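PDB 4ZXH: Abbfa_003403 from Acinetobacter baumannii, which is a four-domain nonribosomal peptide synthetase that probably activates an amino acid, loads it on its carrier domain, joins it to an acyl group and releases the product through a thioesterase domain. Local coordinates for residues Ala719-Leu724 against Ala737-Glu742; Glu946-Ala951 against Lys958-Pro963. All coordinates share one frame; numbering follows the deposited sequence.

Contact 1: residues Ala719-Leu724 against Ala737-Glu742; sequences ATWKML and ALCGGE
Helix 719-724 packs against strand 737-740 at an axis distance of 9.6 Å and an angle of 127°, with Trp721 and Cys739 the nearest pair of CA atoms. Both belong to a beta-alpha-beta unit of the adenylation domain: strand 713-716, helix 718-725 and strand 735-740. The first and last are adjacent parallel strands of a nine-stranded mixed sheet.

Trp721 carries the contact. Its CB points at the strand, and CG lies anti to its carbonyl carbon (chi1 -71°), which reaches the indole across to the sheet. Trp721 NE1 donates to Leu738 O, 3.1 Å away, with an N-H...O angle of 146°. The oxygen lies near the indole plane, at the ring's edge. Trp721 NE1 stands well out of the plane of the Leu738 carbonyl. A weaker bond joins NE1 to Ala716 O on the neighbouring strand, so the indole meets backbone oxygens of both strands. The touching residues are buried, and Leu738 O satisfies the indole N-H.

The far end of the six-membered ring rests on Ala737, with Trp721 CH2 3.5 Å from Ala737 CB. Leu738 CB points away from the helix, and its side chain touches Val713 and Gln715 of strand 713-716. At the five-membered ring, Cys739 makes an oblique sulfur-aromatic contact. Cys739 SG is 4.6 Å from that ring's centroid, and its nearest ring atom is Trp721 CD1 at 3.7 Å.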
loop_
_atom_site.group_PDB
_atom_site.type_symbol
_atom_site.label_atom_id
_atom_site.label_comp_id
_atom_site.label_asym_id
_atom_site.label_seq_id
_atom_site.Cartn_x
_atom_site.Cartn_y
_atom_site.Cartn_z
ATOM N N ALA A 719 21.340 -13.265 -8.786
ATOM C CA ALA A 719 21.783 -12.562 -9.984
ATOM C C ALA A 719 22.030 -13.513 -11.141
ATOM O O ALA A 719 21.586 -13.259 -12.256
ATOM C CB ALA A 719 23.034 -11.775 -9.694
ATOM N N THR A 720 22.724 -14.615 -10.872
ATOM C CA THR A 720 22.998 -15.604 -11.906
ATOM C C THR A 720 21.708 -16.292 -12.349
ATOM O O THR A 720 21.483 -16.485 -13.546
ATOM C CB THR A 720 23.996 -16.672 -11.430
ATOM O OG1 THR A 720 25.102 -16.052 -10.763
ATOM C CG2 THR A 720 24.518 -17.465 -12.598
ATOM N N TRP A 721 20.855 -16.657 -11.394
ATOM C CA TRP A 721 19.600 -17.339 -11.736
ATOM C C TRP A 721 18.721 -16.452 -12.599
ATOM O O TRP A 721 18.135 -16.929 -13.573
ATOM C CB TRP A 721 18.832 -17.772 -10.488
ATOM C CG TRP A 721 19.471 -18.907 -9.738
ATOM C CD1 TRP A 721 20.012 -18.856 -8.486
ATOM C CD2 TRP A 721 19.644 -20.259 -10.191
ATOM N NE1 TRP A 721 20.510 -20.092 -8.127
ATOM C CE2 TRP A 721 20.302 -20.974 -9.162
ATOM C CE3 TRP A 721 19.316 -20.939 -11.371
ATOM C CZ2 TRP A 721 20.634 -22.318 -9.267
ATOM C CZ3 TRP A 721 19.641 -22.273 -11.478
ATOM C CH2 TRP A 721 20.291 -22.954 -10.432
ATOM N N LYS A 722 18.638 -15.167 -12.246
ATOM C CA LYS A 722 17.928 -14.184 -13.073
ATOM C C LYS A 722 18.522 -14.169 -14.474
ATOM O O LYS A 722 17.784 -14.212 -15.457
ATOM C CB LYS A 722 17.983 -12.771 -12.460
ATOM C CG LYS A 722 17.109 -12.575 -11.221
ATOM C CD LYS A 722 17.495 -11.318 -10.437
ATOM C CE LYS A 722 16.800 -11.262 -9.062
ATOM N NZ LYS A 722 17.371 -10.183 -8.184
ATOM N N MET A 723 19.853 -14.129 -14.564
ATOM C CA MET A 723 20.539 -14.070 -15.863
ATOM C C MET A 723 20.141 -15.251 -16.760
ATOM O O MET A 723 19.852 -15.089 -17.956
ATOM C CB MET A 723 22.059 -14.041 -15.672
ATOM C CG MET A 723 22.839 -13.917 -16.974
ATOM S SD MET A 723 24.636 -14.007 -16.780
ATOM C CE MET A 723 24.866 -15.757 -16.488
ATOM N N LEU A 724 20.100 -16.430 -16.150
ATOM C CA LEU A 724 19.714 -17.667 -16.816
ATOM C C LEU A 724 18.271 -17.645 -17.324
ATOM O O LEU A 724 18.012 -17.959 -18.482
ATOM C CB LEU A 724 19.916 -18.826 -15.848
ATOM C CG LEU A 724 20.357 -20.190 -16.355
ATOM C CD1 LEU A 724 21.558 -20.078 -17.279
ATOM C CD2 LEU A 724 20.711 -21.017 -15.148
ATOM N N ALA A 737 18.982 -27.276 -7.524
ATOM C CA ALA A 737 19.450 -25.896 -7.480
ATOM C C ALA A 737 19.632 -25.374 -6.054
ATOM O O ALA A 737 18.893 -25.724 -5.133
ATOM C CB ALA A 737 18.490 -24.999 -8.240
ATOM N N LEU A 738 20.636 -24.531 -5.879
ATOM C CA LEU A 738 20.827 -23.859 -4.615
ATOM C C LEU A 738 20.872 -22.375 -4.902
ATOM O O LEU A 738 21.543 -21.933 -5.837
ATOM C CB LEU A 738 22.105 -24.315 -3.913
ATOM C CG LEU A 738 22.084 -25.737 -3.365
ATOM C CD1 LEU A 738 22.471 -26.733 -4.444
ATOM C CD2 LEU A 738 23.000 -25.865 -2.171
ATOM N N CYS A 739 20.141 -21.615 -4.100
ATOM C CA CYS A 739 20.096 -20.171 -4.237
ATOM C C CYS A 739 20.467 -19.549 -2.903
ATOM O O CYS A 739 19.805 -19.821 -1.900
ATOM C CB CYS A 739 18.704 -19.725 -4.677
ATOM S SG CYS A 739 18.565 -18.011 -5.177
ATOM N N GLY A 740 21.524 -18.739 -2.881
ATOM C CA GLY A 740 21.971 -18.126 -1.638
ATOM C C GLY A 740 22.674 -16.797 -1.824
ATOM O O GLY A 740 22.917 -16.380 -2.953
ATOM N N GLY A 741 22.994 -16.130 -0.714
ATOM C CA GLY A 741 23.753 -14.886 -0.741
ATOM C C GLY A 741 22.895 -13.642 -0.614
ATOM O O GLY A 741 23.310 -12.631 -0.044
ATOM N N GLU A 742 21.692 -13.724 -1.171
ATOM C CA GLU A 742 20.690 -12.678 -1.055
ATOM C C GLU A 742 19.309 -13.281 -0.824
ATOM O O GLU A 742 19.115 -14.487 -0.966
ATOM C CB GLU A 742 20.683 -11.810 -2.301
ATOM C CG GLU A 742 21.661 -10.669 -2.234
ATOM C CD GLU A 742 21.576 -9.760 -3.440
ATOM O OE1 GLU A 742 21.241 -10.241 -4.554
ATOM O OE2 GLU A 742 21.812 -8.549 -3.254
#

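Contact 2: residues Glu946-Ala951 against Lys958-Pro963; sequences EFPMTA and KAFPEP
Phe960 reaches from 958-963 to Phe947 and Pro948, and its ring is the centre of this loop-to-loop contact. The main chain is irregular on both sides, apart from a 3-10 turn at 958-959. Phe960 CB starts off to one side of the other segment. CG is then placed anti to the carbonyl carbon (chi1 -74°), and the ring swings in. CD1 meets Pro948 CD and CG. Phe960 CE1 comes closer, 3.6 Å from Pro948 CD, which lies over one face of the Phe960 ring in a CH-pi contact. At the tip, Phe960 CZ lies 3.7 Å from Pro948 CD and 4.0 Å from Phe947 CG. Phe960 CE2 sits over one face of Phe947, toward its rim, 4.0 Å from Phe947 CD1. The two rings form an edge-to-face pair, Phe960 giving the edge, with planes at 57°. Beside them Pro948 CB meets Ala959 CB at 4.2 Å, nearer the surface.

Both phenylalanines are buried against strands 893-903 and 907-916 of the C-terminal adenylation subdomain. Phe947 touches Val897 and Thr915. Phe960 touches Val897 and makes a second edge-to-face pair with Tyr913. Both lie in the connection between strand 940-943 and helix 977-990.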
loop_
_atom_site.group_PDB
_atom_site.type_symbol
_atom_site.label_atom_id
_atom_site.label_comp_id
_atom_site.label_asym_id
_atom_site.label_seq_id
_atom_site.Cartn_x
_atom_site.Cartn_y
_atom_site.Cartn_z
ATOM N N GLU A 946 21.590 -1.501 -16.147
ATOM C CA GLU A 946 22.094 -2.661 -15.426
ATOM C C GLU A 946 22.268 -2.350 -13.955
ATOM O O GLU A 946 22.928 -1.364 -13.588
ATOM C CB GLU A 946 23.429 -3.129 -16.013
ATOM C CG GLU A 946 23.262 -4.154 -17.115
ATOM C CD GLU A 946 24.556 -4.450 -17.838
ATOM O OE1 GLU A 946 25.628 -4.084 -17.307
ATOM O OE2 GLU A 946 24.495 -5.027 -18.948
ATOM N N PHE A 947 21.685 -3.191 -13.111
ATOM C CA PHE A 947 21.849 -3.008 -11.680
ATOM C C PHE A 947 23.296 -3.299 -11.302
ATOM O O PHE A 947 23.838 -4.322 -11.711
ATOM C CB PHE A 947 20.885 -3.909 -10.909
ATOM C CG PHE A 947 19.469 -3.400 -10.877
ATOM C CD1 PHE A 947 19.136 -2.201 -11.482
ATOM C CD2 PHE A 947 18.479 -4.113 -10.229
ATOM C CE1 PHE A 947 17.834 -1.720 -11.444
ATOM C CE2 PHE A 947 17.177 -3.643 -10.176
ATOM C CZ PHE A 947 16.852 -2.440 -10.789
ATOM N N PRO A 948 23.932 -2.391 -10.543
ATOM C CA PRO A 948 25.326 -2.556 -10.096
ATOM C C PRO A 948 25.478 -3.783 -9.214
ATOM O O PRO A 948 24.676 -3.954 -8.290
ATOM C CB PRO A 948 25.600 -1.287 -9.269
ATOM C CG PRO A 948 24.492 -0.331 -9.581
ATOM C CD PRO A 948 23.300 -1.187 -9.970
ATOM N N MET A 949 26.477 -4.616 -9.486
ATOM C CA MET A 949 26.717 -5.829 -8.702
ATOM C C MET A 949 27.977 -5.671 -7.858
ATOM O O MET A 949 28.827 -4.812 -8.136
ATOM C CB MET A 949 26.870 -7.074 -9.608
ATOM C CG MET A 949 25.707 -7.406 -10.530
ATOM S SD MET A 949 24.341 -8.116 -9.607
ATOM C CE MET A 949 22.937 -7.807 -10.687
ATOM N N THR A 950 28.101 -6.513 -6.835
ATOM C CA THR A 950 29.363 -6.681 -6.121
ATOM C C THR A 950 30.208 -7.717 -6.856
ATOM O O THR A 950 29.740 -8.331 -7.812
ATOM C CB THR A 950 29.137 -7.122 -4.672
ATOM O OG1 THR A 950 28.576 -8.443 -4.643
ATOM C CG2 THR A 950 28.202 -6.174 -3.980
ATOM N N ALA A 951 31.451 -7.914 -6.434
ATOM C CA ALA A 951 32.264 -8.954 -7.055
ATOM C C ALA A 951 31.756 -10.386 -6.746
ATOM O O ALA A 951 32.086 -11.321 -7.483
ATOM C CB ALA A 951 33.699 -8.801 -6.632
ATOM N N LYS A 958 24.595 0.153 -2.036
ATOM C CA LYS A 958 25.315 1.402 -1.747
ATOM C C LYS A 958 25.706 2.171 -3.030
ATOM O O LYS A 958 25.956 3.386 -2.993
ATOM C CB LYS A 958 26.567 1.113 -0.899
ATOM N N ALA A 959 25.720 1.474 -4.166
ATOM C CA ALA A 959 26.242 2.037 -5.410
ATOM C C ALA A 959 25.177 2.527 -6.405
ATOM O O ALA A 959 25.529 3.014 -7.492
ATOM C CB ALA A 959 27.114 1.031 -6.081
ATOM N N PHE A 960 23.895 2.376 -6.067
ATOM C CA PHE A 960 22.843 2.994 -6.876
ATOM C C PHE A 960 22.954 4.521 -6.822
ATOM O O PHE A 960 23.298 5.090 -5.788
ATOM C CB PHE A 960 21.461 2.542 -6.409
ATOM C CG PHE A 960 21.124 1.124 -6.796
ATOM C CD1 PHE A 960 21.930 0.070 -6.404
ATOM C CD2 PHE A 960 19.999 0.847 -7.549
ATOM C CE1 PHE A 960 21.622 -1.224 -6.767
ATOM C CE2 PHE A 960 19.688 -0.451 -7.909
ATOM C CZ PHE A 960 20.495 -1.482 -7.521
ATOM N N PRO A 961 22.681 5.194 -7.943
ATOM C CA PRO A 961 22.882 6.651 -7.924
ATOM C C PRO A 961 21.872 7.305 -6.995
ATOM O O PRO A 961 20.780 6.784 -6.856
ATOM C CB PRO A 961 22.654 7.082 -9.378
ATOM C CG PRO A 961 22.490 5.830 -10.159
ATOM C CD PRO A 961 22.112 4.723 -9.213
ATOM N N GLU A 962 22.243 8.400 -6.343
ATOM C CA GLU A 962 21.315 9.073 -5.443
ATOM C C GLU A 962 20.208 9.689 -6.279
ATOM O O GLU A 962 20.445 10.137 -7.402
ATOM C CB GLU A 962 22.023 10.132 -4.593
ATOM C CG GLU A 962 23.213 9.601 -3.796
ATOM C CD GLU A 962 22.852 8.474 -2.811
ATOM O OE1 GLU A 962 21.818 8.584 -2.104
ATOM O OE2 GLU A 962 23.622 7.483 -2.732
ATOM N N PRO A 963 18.977 9.646 -5.759
ATOM C CA PRO A 963 17.825 10.250 -6.430
ATOM C C PRO A 963 17.789 11.757 -6.217
ATOM O O PRO A 963 18.244 12.235 -5.181
ATOM C CB PRO A 963 16.632 9.585 -5.739
ATOM C CG PRO A 963 17.126 9.344 -4.369
ATOM C CD PRO A 963 18.580 8.955 -4.520
#

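The contacts come in series along the chain, contact 1 closing before contact 2 opens, and their centres are about 18 Å apart. Contact 1 is in the large part of the adenylation domain, inside a beta-alpha-beta unit. Contact 2 lies in the long connection between strand 940-943 and helix 977-990, packed on the C-terminal subdomain. They touch where Ala719 CB meets Met949 SD at 3.9 Å. The loop between the segments of contact 2 adds more: Leu955 N makes a hydrogen bond to Glu742 OE2. The two parts of the domain therefore meet here. In ANL enzymes the C-terminal subdomain rotates between catalytic steps, so this interface is probably specific to the orientation captured here.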